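Endoribonuclease MazF4 (Mycobacterium tuberculosis, PDB 5XE2) acts as the toxin of a type II toxin-antitoxin system, an endoribonuclease that cuts single-stranded mRNA between the first two bases of UCGCU. Local coordinates at residues Gly64-Asp69 and Asn92-Ala97. Residues are numbered along the deposited sequence; the frame is centred on the assembly and turned at random.
Sequences GYVNAD and NKINTA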
ATOM      1  N   GLY A  64     -20.865   0.938  -3.433  1.00 23.84           N
ATOM      2  CA  GLY A  64     -19.709   0.483  -4.202  1.00 23.38           C
ATOM      3  C   GLY A  64     -18.754  -0.412  -3.428  1.00 22.01           C
ATOM      4  O   GLY A  64     -19.154  -1.090  -2.472  1.00 21.64           O
ATOM      5  N   TYR A  65     -17.494  -0.433  -3.874  1.00 21.05           N
ATOM      6  CA  TYR A  65     -16.537  -1.461  -3.479  1.00 20.98           C
ATOM      7  C   TYR A  65     -15.172  -0.848  -3.248  1.00 20.16           C
ATOM      8  O   TYR A  65     -14.789   0.083  -3.956  1.00 20.59           O
ATOM      9  CB  TYR A  65     -16.416  -2.540  -4.574  1.00 21.66           C
ATOM     10  CG  TYR A  65     -17.738  -3.176  -4.927  1.00 22.94           C
ATOM     11  CD1 TYR A  65     -18.623  -2.526  -5.795  1.00 24.03           C
ATOM     12  CD2 TYR A  65     -18.128  -4.404  -4.379  1.00 23.17           C
ATOM     13  CE1 TYR A  65     -19.851  -3.073  -6.110  1.00 24.76           C
ATOM     14  CE2 TYR A  65     -19.362  -4.969  -4.699  1.00 24.57           C
ATOM     15  CZ  TYR A  65     -20.218  -4.291  -5.563  1.00 25.63           C
ATOM     16  OH  TYR A  65     -21.452  -4.801  -5.909  1.00 28.21           O
ATOM     17  N   VAL A  66     -14.442  -1.388  -2.273  1.00 18.30           N
ATOM     18  CA  VAL A  66     -13.057  -1.004  -2.023  1.00 17.96           C
ATOM     19  C   VAL A  66     -12.147  -1.980  -2.770  1.00 17.44           C
ATOM     20  O   VAL A  66     -12.265  -3.197  -2.591  1.00 17.12           O
ATOM     21  CB  VAL A  66     -12.738  -0.990  -0.505  1.00 17.99           C
ATOM     22  CG1 VAL A  66     -11.245  -0.838  -0.245  1.00 18.13           C
ATOM     23  CG2 VAL A  66     -13.521   0.122   0.183  1.00 18.13           C
ATOM     24  N   ASN A  67     -11.275  -1.445  -3.626  1.00 16.36           N
ATOM     25  CA  ASN A  67     -10.222  -2.244  -4.277  1.00 16.12           C
ATOM     26  C   ASN A  67      -8.912  -2.147  -3.474  1.00 15.90           C
ATOM     27  O   ASN A  67      -8.130  -1.201  -3.643  1.00 16.23           O
ATOM     28  CB  ASN A  67     -10.034  -1.790  -5.725  1.00 16.01           C
ATOM     29  CG  ASN A  67      -8.895  -2.517  -6.437  1.00 16.27           C
ATOM     30  OD1 ASN A  67      -8.331  -3.484  -5.932  1.00 16.03           O
ATOM     31  ND2 ASN A  67      -8.545  -2.030  -7.621  1.00 16.94           N
ATOM     32  N   ALA A  68      -8.683  -3.128  -2.601  1.00 15.68           N
ATOM     33  CA  ALA A  68      -7.482  -3.161  -1.744  1.00 15.66           C
ATOM     34  C   ALA A  68      -6.200  -3.517  -2.491  1.00 15.47           C
ATOM     35  O   ALA A  68      -5.116  -3.385  -1.925  1.00 15.38           O
ATOM     36  CB  ALA A  68      -7.681  -4.111  -0.569  1.00 15.71           C
ATOM     37  N   ASP A  69      -6.309  -3.978  -3.741  1.00 15.72           N
ATOM     38  CA  ASP A  69      -5.128  -4.147  -4.602  1.00 15.72           C
ATOM     39  C   ASP A  69      -4.516  -2.826  -5.065  1.00 15.17           C
ATOM     40  O   ASP A  69      -3.329  -2.785  -5.381  1.00 14.63           O
ATOM     41  CB  ASP A  69      -5.441  -5.024  -5.831  1.00 16.33           C
ATOM     42  CG  ASP A  69      -5.624  -6.490  -5.478  1.00 17.27           C
ATOM     43  OD1 ASP A  69      -4.931  -6.980  -4.564  1.00 18.23           O
ATOM     44  OD2 ASP A  69      -6.451  -7.164  -6.117  1.00 18.37           O
ATOM     45  N   ASN A  92     -12.671  -3.917   9.225  1.00 21.75           N
ATOM     46  CA  ASN A  92     -12.076  -5.220   9.554  1.00 22.23           C
ATOM     47  C   ASN A  92     -11.926  -6.113   8.338  1.00 21.50           C
ATOM     48  O   ASN A  92     -10.918  -6.796   8.203  1.00 21.85           O
ATOM     49  CB  ASN A  92     -12.884  -5.956  10.636  1.00 24.18           C
ATOM     50  CG  ASN A  92     -12.614  -5.430  12.038  1.00 26.19           C
ATOM     51  OD1 ASN A  92     -11.549  -4.880  12.322  1.00 29.38           O
ATOM     52  ND2 ASN A  92     -13.577  -5.609  12.928  1.00 26.99           N
ATOM     53  N   LYS A  93     -12.930  -6.106   7.462  1.00 20.86           N
ATOM     54  CA  LYS A  93     -12.842  -6.789   6.163  1.00 19.93           C
ATOM     55  C   LYS A  93     -11.736  -6.175   5.314  1.00 19.32           C
ATOM     56  O   LYS A  93     -10.994  -6.888   4.651  1.00 18.11           O
ATOM     57  CB  LYS A  93     -14.160  -6.696   5.386  1.00 20.16           C
ATOM     58  CG  LYS A  93     -15.345  -7.390   6.034  1.00 21.07           C
ATOM     59  CD  LYS A  93     -16.604  -7.186   5.201  1.00 21.25           C
ATOM     60  CE  LYS A  93     -17.856  -7.461   6.000  1.00 21.93           C
ATOM     61  NZ  LYS A  93     -19.091  -7.183   5.206  1.00 22.22           N
ATOM     62  N   ILE A  94     -11.644  -4.846   5.335  1.00 18.70           N
ATOM     63  CA  ILE A  94     -10.591  -4.140   4.607  1.00 18.46           C
ATOM     64  C   ILE A  94      -9.210  -4.522   5.136  1.00 18.22           C
ATOM     65  O   ILE A  94      -8.295  -4.710   4.341  1.00 17.37           O
ATOM     66  CB  ILE A  94     -10.813  -2.607   4.597  1.00 18.16           C
ATOM     67  CG1 ILE A  94     -12.043  -2.277   3.750  1.00 18.57           C
ATOM     68  CG2 ILE A  94      -9.586  -1.871   4.050  1.00 18.43           C
ATOM     69  CD1 ILE A  94     -12.665  -0.937   4.064  1.00 18.68           C
ATOM     70  N   ASN A  95      -9.061  -4.671   6.455  1.00 18.17           N
ATOM     71  CA  ASN A  95      -7.772  -5.114   7.014  1.00 17.97           C
ATOM     72  C   ASN A  95      -7.321  -6.451   6.446  1.00 17.82           C
ATOM     73  O   ASN A  95      -6.149  -6.624   6.117  1.00 18.38           O
ATOM     74  CB  ASN A  95      -7.815  -5.230   8.533  1.00 18.06           C
ATOM     75  CG  ASN A  95      -8.053  -3.905   9.222  1.00 18.10           C
ATOM     76  OD1 ASN A  95      -7.775  -2.828   8.677  1.00 18.31           O
ATOM     77  ND2 ASN A  95      -8.563  -3.977  10.437  1.00 17.52           N
ATOM     78  N   THR A  96      -8.255  -7.391   6.337  1.00 17.27           N
ATOM     79  CA  THR A  96      -7.953  -8.723   5.809  1.00 17.40           C
ATOM     80  C   THR A  96      -7.602  -8.632   4.330  1.00 16.52           C
ATOM     81  O   THR A  96      -6.639  -9.258   3.884  1.00 15.58           O
ATOM     82  CB  THR A  96      -9.135  -9.690   6.024  1.00 17.91           C
ATOM     83  OG1 THR A  96      -9.455  -9.716   7.417  1.00 18.89           O
ATOM     84  CG2 THR A  96      -8.785 -11.107   5.563  1.00 18.71           C
ATOM     85  N   ALA A  97      -8.387  -7.845   3.589  1.00 15.99           N
ATOM     86  CA  ALA A  97      -8.162  -7.627   2.161  1.00 15.61           C
ATOM     87  C   ALA A  97      -6.773  -7.019   1.868  1.00 15.73           C
ATOM     88  O   ALA A  97      -6.058  -7.476   0.965  1.00 15.53           O
ATOM     89  CB  ALA A  97      -9.267  -6.747   1.594  1.00 15.64           C
TER
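Val66 and Ile94 meet methyl to methyl where the C-terminal helix of this SH3-like PemK/MazF barrel packs against its sheet, a compact example of how a helix closes the apolar side of a strand just before it turns a corner. The two side chains cross at about a right angle, with Val66 CG2 4.1 Å from Ile94 CD1. On the helix, CG1 of Ile94 stands anti to the carbonyl carbon, beside the backbone N (chi1 -68°), and the extended second torsion carries CD1 towards the strand although the CB itself does not point there. Val66 presents the branch that is anti to its own carbonyl carbon, while Val41 and Leu43 of strand 37-44 also pack on this residue.

One turn further along the helix, Ala97 faces Ala68. With no branches to interpose, the CB of Ala68 points almost straight at Ala97, while that of Ala97 leans in obliquely, and their CA atoms come within 6.0 Å. Val54 of strand 53-55 also packs on Ala97, and Leu98 on Ala68. No hydrogen bond crosses the interface, so the pairing rests on buried apolar surface.

At the corner, Asn67 OD1 folds back to accept a weak, bent bond from Asp69 N (3.0 Å, 131° at the hydrogen). On the helix side, Ala68 CB lies 3.8 Å from Ala97 CB and 3.9 Å from Ala97 C.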